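Local coordinates for putative transcriptional regulator protein (Vibrio parahaemolyticus, PDB 3ER6) that probably acts as a sequence-specific DNA-binding transcription regulator, represented here by its DJ-1/PfpI-type domain, at residues A[13-18]-A[53-58]; A[78-83]-A[99-104]; A[113-118]-A[133-138]; A[129-134]-A[148-153]. The protein carries 1 engineered substitution. All coordinates share one frame; numbering follows the deposited sequence.

Contact 1: A[13-18]-A[53-58]; sequences ALAPTG and RPLIGR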
loop_
_atom_site.group_PDB
_atom_site.type_symbol
_atom_site.label_atom_id
_atom_site.label_comp_id
_atom_site.label_asym_id
_atom_site.label_seq_id
_atom_site.Cartn_x
_atom_site.Cartn_y
_atom_site.Cartn_z
ATOM N N ALA A 13 -9.988 -2.526 10.271
ATOM C CA ALA A 13 -9.735 -1.701 9.085
ATOM C C ALA A 13 -10.853 -1.905 8.069
ATOM O O ALA A 13 -10.977 -2.963 7.441
ATOM C CB ALA A 13 -8.365 -2.095 8.461
ATOM N N LEU A 14 -11.696 -0.895 7.917
ATOM C CA LEU A 14 -12.756 -0.912 6.949
ATOM C C LEU A 14 -12.227 -0.467 5.587
ATOM O O LEU A 14 -11.728 0.674 5.443
ATOM C CB LEU A 14 -13.854 0.055 7.397
ATOM C CG LEU A 14 -15.011 0.271 6.432
ATOM C CD1 LEU A 14 -15.874 -1.055 6.302
ATOM C CD2 LEU A 14 -15.810 1.442 6.942
ATOM N N ALA A 15 -12.368 -1.363 4.594
ATOM C CA ALA A 15 -11.913 -1.113 3.208
ATOM C C ALA A 15 -13.157 -0.976 2.362
ATOM O O ALA A 15 -13.815 -1.964 2.019
ATOM C CB ALA A 15 -10.992 -2.319 2.722
ATOM N N PRO A 16 -13.572 0.263 2.097
ATOM C CA PRO A 16 -14.810 0.433 1.387
ATOM C C PRO A 16 -14.849 -0.023 -0.089
ATOM O O PRO A 16 -15.918 -0.305 -0.579
ATOM C CB PRO A 16 -15.063 1.935 1.483
ATOM C CG PRO A 16 -14.470 2.302 2.873
ATOM C CD PRO A 16 -13.130 1.480 2.813
ATOM N N THR A 17 -13.718 -0.078 -0.782
ATOM C CA THR A 17 -13.716 -0.431 -2.212
ATOM C C THR A 17 -12.437 -1.122 -2.657
ATOM O O THR A 17 -11.326 -0.681 -2.305
ATOM C CB THR A 17 -13.985 0.828 -3.129
ATOM O OG1 THR A 17 -13.849 0.457 -4.519
ATOM C CG2 THR A 17 -13.031 1.912 -2.869
ATOM N N GLY A 18 -12.567 -2.167 -3.488
ATOM C CA GLY A 18 -11.400 -2.826 -4.033
ATOM C C GLY A 18 -10.690 -1.989 -5.102
ATOM O O GLY A 18 -9.597 -2.306 -5.512
ATOM N N ARG A 53 -18.803 -8.537 1.993
ATOM C CA ARG A 53 -18.511 -9.362 0.778
ATOM C C ARG A 53 -17.037 -9.193 0.399
ATOM O O ARG A 53 -16.418 -8.255 0.846
ATOM C CB ARG A 53 -19.395 -8.913 -0.413
ATOM C CG ARG A 53 -20.925 -8.935 -0.138
ATOM C CD ARG A 53 -21.484 -10.323 -0.032
ATOM N NE ARG A 53 -21.342 -10.987 -1.326
ATOM C CZ ARG A 53 -21.209 -12.303 -1.495
ATOM N NH1 ARG A 53 -21.244 -13.136 -0.440
ATOM N NH2 ARG A 53 -21.038 -12.783 -2.729
ATOM N N PRO A 54 -16.493 -10.075 -0.459
ATOM C CA PRO A 54 -15.132 -9.922 -0.970
ATOM C C PRO A 54 -14.955 -8.575 -1.711
ATOM O O PRO A 54 -15.916 -8.043 -2.269
ATOM C CB PRO A 54 -15.015 -11.028 -2.027
ATOM C CG PRO A 54 -16.011 -12.068 -1.626
ATOM C CD PRO A 54 -17.155 -11.300 -0.944
ATOM N N LEU A 55 -13.748 -8.035 -1.663
ATOM C CA LEU A 55 -13.448 -6.876 -2.451
ATOM C C LEU A 55 -13.016 -7.451 -3.767
ATOM O O LEU A 55 -12.327 -8.475 -3.797
ATOM C CB LEU A 55 -12.286 -6.062 -1.863
ATOM C CG LEU A 55 -12.595 -5.283 -0.557
ATOM C CD1 LEU A 55 -11.453 -4.378 -0.352
ATOM C CD2 LEU A 55 -13.872 -4.491 -0.653
ATOM N N ILE A 56 -13.298 -6.724 -4.822
ATOM C CA ILE A 56 -12.737 -7.058 -6.148
ATOM C C ILE A 56 -11.597 -6.042 -6.399
ATOM O O ILE A 56 -11.846 -4.862 -6.585
ATOM C CB ILE A 56 -13.827 -6.951 -7.193
ATOM C CG1 ILE A 56 -15.018 -7.884 -6.801
ATOM C CG2 ILE A 56 -13.211 -7.280 -8.615
ATOM C CD1 ILE A 56 -14.553 -9.411 -6.754
ATOM N N GLY A 57 -10.357 -6.508 -6.360
ATOM C CA GLY A 57 -9.182 -5.634 -6.443
ATOM C C GLY A 57 -8.715 -5.572 -7.886
ATOM O O GLY A 57 -9.291 -6.222 -8.776
ATOM N N ARG A 58 -7.708 -4.757 -8.141
ATOM C CA ARG A 58 -7.159 -4.651 -9.472
ATOM C C ARG A 58 -6.306 -5.866 -9.782
ATOM O O ARG A 58 -5.940 -6.611 -8.899
ATOM C CB ARG A 58 -6.364 -3.374 -9.538
ATOM C CG ARG A 58 -7.373 -2.172 -9.500
ATOM C CD ARG A 58 -6.649 -0.957 -9.377
ATOM N NE ARG A 58 -7.486 0.195 -9.026
ATOM C CZ ARG A 58 -8.162 0.977 -9.873
ATOM N NH1 ARG A 58 -8.250 0.730 -11.191
ATOM N NH2 ARG A 58 -8.796 2.025 -9.366
HETATM O O HOH W 1 -6.933 -2.356 -5.965
HETATM O O HOH W 2 -14.657 -3.960 -4.282
#

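Contact 2: A[78-83]-A[99-104]; sequences LIIGSI and DWIREL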
loop_
_atom_site.group_PDB
_atom_site.type_symbol
_atom_site.label_atom_id
_atom_site.label_comp_id
_atom_site.label_asym_id
_atom_site.label_seq_id
_atom_site.Cartn_x
_atom_site.Cartn_y
_atom_site.Cartn_z
ATOM N N LEU A 78 -9.892 2.240 14.677
ATOM C CA LEU A 78 -10.646 1.940 13.461
ATOM C C LEU A 78 -9.965 2.683 12.321
ATOM O O LEU A 78 -9.791 3.895 12.421
ATOM C CB LEU A 78 -12.137 2.339 13.579
ATOM C CG LEU A 78 -12.971 2.294 12.266
ATOM C CD1 LEU A 78 -13.278 0.850 11.774
ATOM C CD2 LEU A 78 -14.309 3.096 12.328
ATOM N N ILE A 79 -9.586 1.983 11.244
ATOM C CA ILE A 79 -9.111 2.670 10.038
ATOM C C ILE A 79 -10.224 2.675 8.992
ATOM O O ILE A 79 -10.853 1.647 8.721
ATOM C CB ILE A 79 -7.850 1.983 9.451
ATOM C CG1 ILE A 79 -6.827 1.831 10.556
ATOM C CG2 ILE A 79 -7.281 2.780 8.208
ATOM C CD1 ILE A 79 -5.611 1.089 10.135
ATOM N N ILE A 80 -10.491 3.846 8.442
ATOM C CA ILE A 80 -11.445 3.948 7.381
ATOM C C ILE A 80 -10.655 4.249 6.135
ATOM O O ILE A 80 -10.043 5.345 5.986
ATOM C CB ILE A 80 -12.454 5.072 7.639
ATOM C CG1 ILE A 80 -13.207 4.832 8.981
ATOM C CG2 ILE A 80 -13.362 5.283 6.437
ATOM C CD1 ILE A 80 -14.006 6.109 9.378
ATOM N N GLY A 81 -10.622 3.270 5.229
ATOM C CA GLY A 81 -9.870 3.480 3.961
ATOM C C GLY A 81 -10.575 4.329 2.897
ATOM O O GLY A 81 -11.662 4.882 3.109
ATOM N N SER A 82 -9.955 4.383 1.706
ATOM C CA SER A 82 -10.472 5.074 0.536
ATOM C C SER A 82 -11.884 4.670 0.143
ATOM O O SER A 82 -12.284 3.490 0.208
ATOM C CB SER A 82 -9.538 4.830 -0.668
ATOM O OG SER A 82 -9.934 5.663 -1.731
ATOM N N ILE A 83 -12.655 5.668 -0.286
ATOM C CA ILE A 83 -13.943 5.370 -0.879
ATOM C C ILE A 83 -13.920 5.598 -2.371
ATOM O O ILE A 83 -14.971 5.577 -3.023
ATOM C CB ILE A 83 -15.146 6.132 -0.165
ATOM C CG1 ILE A 83 -14.993 7.679 -0.227
ATOM C CG2 ILE A 83 -15.305 5.670 1.294
ATOM C CD1 ILE A 83 -16.353 8.445 0.201
ATOM N N ASP A 99 -23.654 4.641 11.463
ATOM C CA ASP A 99 -24.015 4.582 12.867
ATOM C C ASP A 99 -22.901 3.896 13.632
ATOM O O ASP A 99 -22.543 4.308 14.703
ATOM C CB ASP A 99 -25.338 3.813 13.106
ATOM C CG ASP A 99 -26.566 4.545 12.532
ATOM O OD1 ASP A 99 -26.477 5.769 12.307
ATOM O OD2 ASP A 99 -27.614 3.882 12.282
ATOM N N TRP A 100 -22.340 2.828 13.058
ATOM C CA TRP A 100 -21.278 2.069 13.717
ATOM C C TRP A 100 -19.983 2.919 13.943
ATOM O O TRP A 100 -19.425 2.934 15.021
ATOM C CB TRP A 100 -21.024 0.818 12.855
ATOM C CG TRP A 100 -19.930 -0.089 13.297
ATOM C CD1 TRP A 100 -19.946 -0.952 14.367
ATOM C CD2 TRP A 100 -18.718 -0.345 12.579
ATOM N NE1 TRP A 100 -18.784 -1.686 14.389
ATOM C CE2 TRP A 100 -18.004 -1.321 13.311
ATOM C CE3 TRP A 100 -18.134 0.222 11.443
ATOM C CZ2 TRP A 100 -16.740 -1.766 12.931
ATOM C CZ3 TRP A 100 -16.860 -0.240 11.030
ATOM C CH2 TRP A 100 -16.175 -1.233 11.793
ATOM N N ILE A 101 -19.589 3.706 12.953
ATOM C CA ILE A 101 -18.439 4.611 13.067
ATOM C C ILE A 101 -18.709 5.696 14.111
ATOM O O ILE A 101 -17.850 6.026 14.956
ATOM C CB ILE A 101 -18.173 5.240 11.686
ATOM C CG1 ILE A 101 -17.680 4.148 10.701
ATOM C CG2 ILE A 101 -17.184 6.463 11.782
ATOM C CD1 ILE A 101 -17.688 4.596 9.204
ATOM N N ARG A 102 -19.913 6.256 14.024
ATOM C CA ARG A 102 -20.315 7.308 14.975
ATOM C C ARG A 102 -20.190 6.744 16.383
ATOM O O ARG A 102 -19.599 7.374 17.276
ATOM C CB ARG A 102 -21.735 7.780 14.667
ATOM C CG ARG A 102 -22.341 8.722 15.675
ATOM C CD ARG A 102 -23.836 8.961 15.320
ATOM N NE ARG A 102 -24.487 9.739 16.379
ATOM C CZ ARG A 102 -24.494 11.071 16.446
ATOM N NH1 ARG A 102 -23.929 11.771 15.501
ATOM N NH2 ARG A 102 -25.103 11.680 17.449
ATOM N N GLU A 103 -20.714 5.536 16.599
ATOM C CA GLU A 103 -20.714 4.999 17.955
ATOM C C GLU A 103 -19.338 4.680 18.447
ATOM O O GLU A 103 -19.007 4.938 19.614
ATOM C CB GLU A 103 -21.588 3.735 18.087
ATOM C CG GLU A 103 -23.066 3.971 17.729
ATOM C CD GLU A 103 -23.876 2.633 17.624
ATOM O OE1 GLU A 103 -24.691 2.518 16.683
ATOM O OE2 GLU A 103 -23.689 1.697 18.457
ATOM N N LEU A 104 -18.546 4.027 17.607
ATOM C CA LEU A 104 -17.186 3.697 18.005
ATOM C C LEU A 104 -16.456 4.983 18.410
ATOM O O LEU A 104 -15.725 5.013 19.414
ATOM C CB LEU A 104 -16.411 2.978 16.880
ATOM C CG LEU A 104 -16.736 1.511 16.574
ATOM C CD1 LEU A 104 -16.004 1.085 15.214
ATOM C CD2 LEU A 104 -16.429 0.552 17.753
#

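Contact 3: A[113-118]-A[133-138]; sequences AIDTGI and VMHSYF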
loop_
_atom_site.group_PDB
_atom_site.type_symbol
_atom_site.label_atom_id
_atom_site.label_comp_id
_atom_site.label_asym_id
_atom_site.label_seq_id
_atom_site.Cartn_x
_atom_site.Cartn_y
_atom_site.Cartn_z
ATOM N N ALA A 113 -8.536 8.044 9.350
ATOM C CA ALA A 113 -9.185 8.122 8.054
ATOM C C ALA A 113 -8.103 8.488 7.057
ATOM O O ALA A 113 -7.366 9.461 7.286
ATOM C CB ALA A 113 -10.300 9.214 8.041
ATOM N N ILE A 114 -7.995 7.698 5.972
ATOM C CA ILE A 114 -6.933 7.852 4.983
ATOM C C ILE A 114 -7.526 8.069 3.606
ATOM O O ILE A 114 -8.561 7.436 3.286
ATOM C CB ILE A 114 -5.947 6.575 5.040
ATOM C CG1 ILE A 114 -6.657 5.282 4.655
ATOM C CG2 ILE A 114 -5.411 6.383 6.495
ATOM C CD1 ILE A 114 -5.694 4.050 4.606
ATOM N N ASP A 115 -6.919 8.971 2.793
ATOM C CA ASP A 115 -7.366 9.191 1.453
ATOM C C ASP A 115 -8.829 9.672 1.577
ATOM O O ASP A 115 -9.163 10.373 2.547
ATOM C CB ASP A 115 -7.247 7.906 0.602
ATOM C CG ASP A 115 -7.398 8.166 -0.944
ATOM O OD1 ASP A 115 -7.477 9.322 -1.424
ATOM O OD2 ASP A 115 -7.420 7.187 -1.688
ATOM N N THR A 116 -9.680 9.308 0.627
ATOM C CA THR A 116 -11.106 9.766 0.668
ATOM C C THR A 116 -11.955 9.206 1.858
ATOM O O THR A 116 -13.082 9.627 2.074
ATOM C CB THR A 116 -11.833 9.582 -0.677
ATOM O OG1 THR A 116 -11.812 8.215 -1.083
ATOM C CG2 THR A 116 -11.161 10.434 -1.757
ATOM N N GLY A 117 -11.417 8.261 2.612
ATOM C CA GLY A 117 -11.975 7.930 3.962
ATOM C C GLY A 117 -12.182 9.211 4.768
ATOM O O GLY A 117 -13.065 9.266 5.676
ATOM N N ILE A 118 -11.405 10.248 4.464
ATOM C CA ILE A 118 -11.618 11.549 5.144
ATOM C C ILE A 118 -13.051 12.123 4.900
ATOM O O ILE A 118 -13.655 12.710 5.817
ATOM C CB ILE A 118 -10.481 12.593 4.851
ATOM C CG1 ILE A 118 -9.158 12.084 5.425
ATOM C CG2 ILE A 118 -10.861 14.019 5.461
ATOM C CD1 ILE A 118 -7.938 12.685 4.802
ATOM N N VAL A 133 -7.864 17.886 6.134
ATOM C CA VAL A 133 -6.852 17.923 5.065
ATOM C C VAL A 133 -7.368 17.115 3.859
ATOM O O VAL A 133 -8.103 16.156 4.027
ATOM C CB VAL A 133 -5.505 17.323 5.594
ATOM C CG1 VAL A 133 -4.935 18.205 6.721
ATOM C CG2 VAL A 133 -5.692 15.840 6.086
ATOM N N MET A 134 -6.999 17.484 2.635
ATOM C CA MET A 134 -7.299 16.587 1.524
ATOM C C MET A 134 -6.233 16.814 0.486
ATOM O O MET A 134 -5.669 17.934 0.443
ATOM C CB MET A 134 -8.708 16.837 0.963
ATOM C CG MET A 134 -9.131 15.949 -0.236
ATOM S SD MET A 134 -8.897 14.107 -0.101
ATOM C CE MET A 134 -9.694 13.825 1.423
ATOM N N HIS A 135 -5.925 15.804 -0.333
ATOM C CA HIS A 135 -4.927 15.997 -1.369
ATOM C C HIS A 135 -5.551 16.800 -2.531
ATOM O O HIS A 135 -6.794 16.984 -2.610
ATOM C CB HIS A 135 -4.331 14.648 -1.843
ATOM C CG HIS A 135 -5.356 13.605 -2.147
ATOM N ND1 HIS A 135 -6.272 13.740 -3.161
ATOM C CD2 HIS A 135 -5.640 12.421 -1.533
ATOM C CE1 HIS A 135 -7.062 12.677 -3.178
ATOM N NE2 HIS A 135 -6.702 11.867 -2.198
ATOM N N SER A 136 -4.713 17.287 -3.439
ATOM C CA SER A 136 -5.169 18.170 -4.502
ATOM C C SER A 136 -6.184 17.541 -5.438
ATOM O O SER A 136 -7.032 18.232 -5.999
ATOM C CB SER A 136 -3.974 18.680 -5.329
ATOM O OG SER A 136 -3.132 19.485 -4.518
ATOM N N TYR A 137 -6.090 16.227 -5.636
ATOM C CA TYR A 137 -7.004 15.609 -6.593
ATOM C C TYR A 137 -8.479 15.760 -6.128
ATOM O O TYR A 137 -9.373 16.057 -6.942
ATOM C CB TYR A 137 -6.658 14.136 -6.856
ATOM C CG TYR A 137 -7.468 13.620 -8.017
ATOM C CD1 TYR A 137 -7.257 14.117 -9.286
ATOM C CD2 TYR A 137 -8.490 12.704 -7.832
ATOM C CE1 TYR A 137 -7.997 13.676 -10.356
ATOM C CE2 TYR A 137 -9.252 12.278 -8.886
ATOM C CZ TYR A 137 -8.997 12.768 -10.146
ATOM O OH TYR A 137 -9.755 12.352 -11.195
ATOM N N PHE A 138 -8.742 15.582 -4.835
ATOM C CA PHE A 138 -10.116 15.712 -4.354
ATOM C C PHE A 138 -10.430 16.959 -3.481
ATOM O O PHE A 138 -11.518 17.048 -2.901
ATOM C CB PHE A 138 -10.613 14.402 -3.697
ATOM C CG PHE A 138 -11.066 13.357 -4.715
ATOM C CD1 PHE A 138 -12.036 13.679 -5.665
ATOM C CD2 PHE A 138 -10.542 12.076 -4.727
ATOM C CE1 PHE A 138 -12.462 12.770 -6.599
ATOM C CE2 PHE A 138 -10.954 11.168 -5.670
ATOM C CZ PHE A 138 -11.909 11.513 -6.613
#

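Contact 4: A[129-134]-A[148-153]; sequences QNKAVM and EIMLMT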
loop_
_atom_site.group_PDB
_atom_site.type_symbol
_atom_site.label_atom_id
_atom_site.label_comp_id
_atom_site.label_asym_id
_atom_site.label_seq_id
_atom_site.Cartn_x
_atom_site.Cartn_y
_atom_site.Cartn_z
ATOM N N GLN A 129 -13.310 20.231 15.637
ATOM C CA GLN A 129 -12.899 21.590 15.268
ATOM C C GLN A 129 -13.236 21.965 13.837
ATOM O O GLN A 129 -12.899 23.086 13.349
ATOM C CB GLN A 129 -11.398 21.734 15.462
ATOM C CG GLN A 129 -10.954 21.630 16.909
ATOM C CD GLN A 129 -9.612 22.346 17.118
ATOM O OE1 GLN A 129 -9.122 23.063 16.217
ATOM N NE2 GLN A 129 -9.005 22.151 18.285
ATOM N N ASN A 130 -13.859 21.036 13.125
ATOM C CA ASN A 130 -14.177 21.308 11.744
ATOM C C ASN A 130 -12.976 21.802 10.918
ATOM O O ASN A 130 -13.141 22.673 10.069
ATOM C CB ASN A 130 -15.343 22.310 11.602
ATOM C CG ASN A 130 -16.722 21.611 11.643
ATOM O OD1 ASN A 130 -17.764 22.241 11.428
ATOM N ND2 ASN A 130 -16.728 20.312 11.964
ATOM N N LYS A 131 -11.810 21.182 11.096
ATOM C CA LYS A 131 -10.711 21.385 10.141
ATOM C C LYS A 131 -10.212 20.057 9.563
ATOM O O LYS A 131 -10.180 19.054 10.262
ATOM C CB LYS A 131 -9.533 22.129 10.798
ATOM C CG LYS A 131 -9.967 23.447 11.426
ATOM C CD LYS A 131 -8.842 24.107 12.201
ATOM C CE LYS A 131 -9.149 25.614 12.354
ATOM N NZ LYS A 131 -7.902 26.436 12.470
ATOM N N ALA A 132 -9.799 20.043 8.305
ATOM C CA ALA A 132 -9.402 18.760 7.715
ATOM C C ALA A 132 -8.272 18.979 6.753
ATOM O O ALA A 132 -7.835 20.107 6.531
ATOM C CB ALA A 132 -10.587 18.121 6.953
ATOM N N VAL A 133 -7.864 17.886 6.134
ATOM C CA VAL A 133 -6.852 17.923 5.065
ATOM C C VAL A 133 -7.368 17.115 3.859
ATOM O O VAL A 133 -8.103 16.156 4.027
ATOM C CB VAL A 133 -5.505 17.323 5.594
ATOM C CG1 VAL A 133 -4.935 18.205 6.721
ATOM C CG2 VAL A 133 -5.692 15.840 6.086
ATOM N N MET A 134 -6.999 17.484 2.635
ATOM C CA MET A 134 -7.299 16.587 1.524
ATOM C C MET A 134 -6.233 16.814 0.486
ATOM O O MET A 134 -5.669 17.934 0.443
ATOM C CB MET A 134 -8.708 16.837 0.963
ATOM C CG MET A 134 -9.131 15.949 -0.236
ATOM S SD MET A 134 -8.897 14.107 -0.101
ATOM C CE MET A 134 -9.694 13.825 1.423
ATOM N N GLU A 148 -18.116 24.090 5.166
ATOM C CA GLU A 148 -17.953 24.497 6.583
ATOM C C GLU A 148 -16.695 23.918 7.242
ATOM O O GLU A 148 -16.363 24.256 8.374
ATOM C CB GLU A 148 -19.189 24.099 7.403
ATOM C CG GLU A 148 -19.408 22.570 7.680
ATOM C CD GLU A 148 -19.933 21.754 6.490
ATOM O OE1 GLU A 148 -20.080 22.314 5.363
ATOM O OE2 GLU A 148 -20.188 20.534 6.687
ATOM N N ILE A 149 -16.015 23.029 6.528
ATOM C CA ILE A 149 -14.767 22.466 7.043
ATOM C C ILE A 149 -13.575 23.191 6.388
ATOM O O ILE A 149 -13.445 23.225 5.167
ATOM C CB ILE A 149 -14.688 20.946 6.837
ATOM C CG1 ILE A 149 -15.888 20.264 7.516
ATOM C CG2 ILE A 149 -13.303 20.403 7.363
ATOM C CD1 ILE A 149 -15.998 18.744 7.274
ATOM N N MET A 150 -12.730 23.803 7.193
ATOM C CA MET A 150 -11.564 24.473 6.654
ATOM C C MET A 150 -10.486 23.464 6.287
ATOM O O MET A 150 -10.052 22.702 7.140
ATOM C CB MET A 150 -11.002 25.428 7.701
ATOM C CG MET A 150 -9.857 26.381 7.221
ATOM S SD MET A 150 -9.199 27.332 8.651
ATOM C CE MET A 150 -7.627 27.857 7.971
ATOM N N LEU A 151 -10.031 23.473 5.039
ATOM C CA LEU A 151 -8.899 22.635 4.632
ATOM C C LEU A 151 -7.573 23.297 5.007
ATOM O O LEU A 151 -7.325 24.484 4.668
ATOM C CB LEU A 151 -8.928 22.383 3.129
ATOM C CG LEU A 151 -9.944 21.392 2.572
ATOM C CD1 LEU A 151 -9.754 21.288 1.031
ATOM C CD2 LEU A 151 -9.733 19.959 3.249
ATOM N N MET A 152 -6.715 22.545 5.676
ATOM C CA MET A 152 -5.439 23.047 6.104
ATOM C C MET A 152 -4.496 22.717 4.971
ATOM O O MET A 152 -3.987 21.603 4.855
ATOM C CB MET A 152 -5.050 22.371 7.393
ATOM C CG MET A 152 -6.085 22.613 8.481
ATOM S SD MET A 152 -6.510 24.378 8.762
ATOM C CE MET A 152 -5.047 24.816 9.638
ATOM N N THR A 153 -4.296 23.689 4.100
ATOM C CA THR A 153 -3.748 23.403 2.805
ATOM C C THR A 153 -2.228 23.131 2.807
ATOM O O THR A 153 -1.682 22.687 1.804
ATOM C CB THR A 153 -4.116 24.523 1.812
ATOM O OG1 THR A 153 -3.851 24.077 0.482
ATOM C CG2 THR A 153 -3.312 25.757 2.088
HETATM O O HOH W 3 -14.567 25.784 9.872
HETATM O O HOH W 4 -5.077 19.776 2.879
#

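Contact 1: A[13-18]-A[53-58]
The guanidinium of Arg53 has Pro54 CD of its own segment over the centre of one face, 4.2 Å above the plane, while the guanidinium of Arg58 makes a cation-pi contact with Tyr20. In Arg58, NE donates to Arg19 O and NH1 forms a salt bridge with Glu32 of the second subunit, so a long, charged side chain here ties this part of the chain to its partner in the dimer. The apolar heart of the contact is Leu55. Its CG stands anti to the carbonyl carbon (chi1 -72°), which carries the two methyls up to the loop at 15-18: CD1 meets Ala15 CB at 3.7 Å, and CD2 lies 3.7 Å from Ala15 O. A single methyl suits residue 15, since Leu55 packs directly against it. Here the loop after strand 9-14 is met by strand 55-57 of a separate two-stranded antiparallel hairpin; strand 9-14 itself belongs to the six-stranded mixed sheet of a DJ-1/PfpI domain, in which it runs parallel to both its neighbours. Gly18 and the hairpin strand meet backbone to backbone. Without a side chain, Gly18 can bring its CA to 3.3 Å from Ile56 O in a CA-H...O contact, and Gly57 CA returns a straighter one to Gly18 O (3.5 Å, 168° at the hydrogen). No direct hydrogen bond crosses; water does this work instead. One water accepts from both Gly18 N (2.9 Å) and Ile56 N (3.1 Å), and another donates to Gly18 O while accepting weakly from Arg58 N.

Contact 2: A[78-83]-A[99-104]
Leu78 forks between three side chains of helix 95-106, and each of its methyls has its own partners. With CG anti to the backbone N (chi1 170°), the leucine projects from the strand at the helix. Its CD1 branch crosses the indole of Trp100 obliquely and touches the far end of the six-membered ring, 3.6 Å from CH2 and 3.8 Å from CZ3. CD2 meets two further side chains, which Leu78 crosses at about a right angle: Ile101 CG1 and Leu104 CD1, each at 3.9 Å. Two residues further on, Ile80 takes a different approach. It and Ile101 extend tip to tip, and Ile80 CD1 lies 4.0 Å from Ile101 CD1. Both isoleucines hold CG1 anti to the carbonyl carbon, and an extended chi2 carries their terminal methyls to each other. The axes of strand 78-80 and helix 99-104 approach to 10.8 Å, with directions 138° apart. Within the helix, Leu104 CD1 also covers one face of the Trp100 ring, 3.6 Å above the plane and offset to its rim. The one polar atom of that ring, NE1, is satisfied by Phe72 O, so a large aromatic can be buried here. Leucine suits position 78 because its fork serves Trp100 with one methyl and Ile101 and Leu104 with the other, while isoleucine at 80 reaches the helix with its longer branch. The packing lays helix 95-106 on one face of strand 77-80, beside helix 117-124, whose Val120 touches both Ile80 and Ile101; on the opposite face of the strand, Ile79 packs against helix 22-37.

Contact 3: A[113-118]-A[133-138]
Asp115 holds CG anti to its backbone N (chi1 -166°), whereas His135 puts its ring in the crowded position between N and the carbonyl carbon (chi1 48°); together these torsions bring carboxylate and imidazole within bonding distance. NE2 of His135 donates to Asp115 OD1 at 2.8 Å in a nearly straight bond, lying in the ring plane and meeting the oxygen almost along its C-O axis. The carboxylate and ring planes are twisted 48° apart. Asp115 OD2 is held by Ser82 OG, so both oxygens are engaged, and the carboxylate would probably favour a protonated imidazole. Met134, bent at chi2 and chi3, lays SD over the centre of one face of the His135 ring, 3.7 Å above it, and sends CE on to Ile118 CB at 3.7 Å. Its flexible thioether suits this curved path. Thr116 CG2 touches Phe138 CD2 obliquely at 3.4 Å, while its OG1 bonds to Ile83 N. Asp115 has a positive phi in a type II' turn between strand 110-114 and helix 117-124. This is consistent with the nucleophile elbow of the DJ-1/PfpI family, where many relatives carry a cysteine at the turn, in some with a histidine nearby in space; here an aspartate occupies it.

Contact 4: A[129-134]-A[148-153]
Three backbone hydrogen bonds form the first shell, and they weave the two short strands into a parallel ladder. Met150 N donates to Asn130 O at 3.1 Å, Ala132 N to Met150 O at 2.9 Å, and Met152 N to Ala132 O at 2.8 Å. The last approaches nearly along the C=O axis, whereas Ala132 N sits 27° above the carbonyl plane of Met150. Beyond this ladder the side chains divide between two faces. Ala132 and Leu151 share one, where the compact alanine CB fits 3.6 Å from Ile149 CG2 and Leu151 CD2 reaches across to Met134 CB at 4.0 Å. On the other face Lys131 and Met150 run side by side in the same direction, with Lys131 CE 4.1 Å from Met150 SD; the aliphatic length of the lysine lies along the methionine while both stay at least partly exposed. Waters bridge the two segments at either end: one donates to Glu148 O and weakly to Asn130 O, and another joins Met134 N to Met152 O. Helix 136-145 connects the two strands in sequence, making a beta-alpha-beta unit. Phe142 of that helix packs against Ala132, Ile149 and Leu151, while Leu158 of strand 157-160 touches Lys131, Val133 and Met152.

How the contacts relate
Contacts 1, 2 and 3 follow in series along the chain and all reach the six-stranded mixed sheet, through the successive neighbours 9-14, 77-80 and 110-114. Contacts 1 and 2 lie about 14 Å apart between centres, joined by backbone bonds from Leu14 to Ile79 and Gly81; contacts 2 and 3, about 15 Å apart between centres, meet where Ser82 and Ile83 bond to Asp115 and Thr116. Contact 4 begins on the stretch where contact 3 ends, sharing Val133 and Met134, with centres about 11 Å apart, but has its own two-stranded sheet. The loop after strand 77-80 thus meets both the turn at Asp115 and the loop after strand 9-14, while contact 4 lies nearer the periphery.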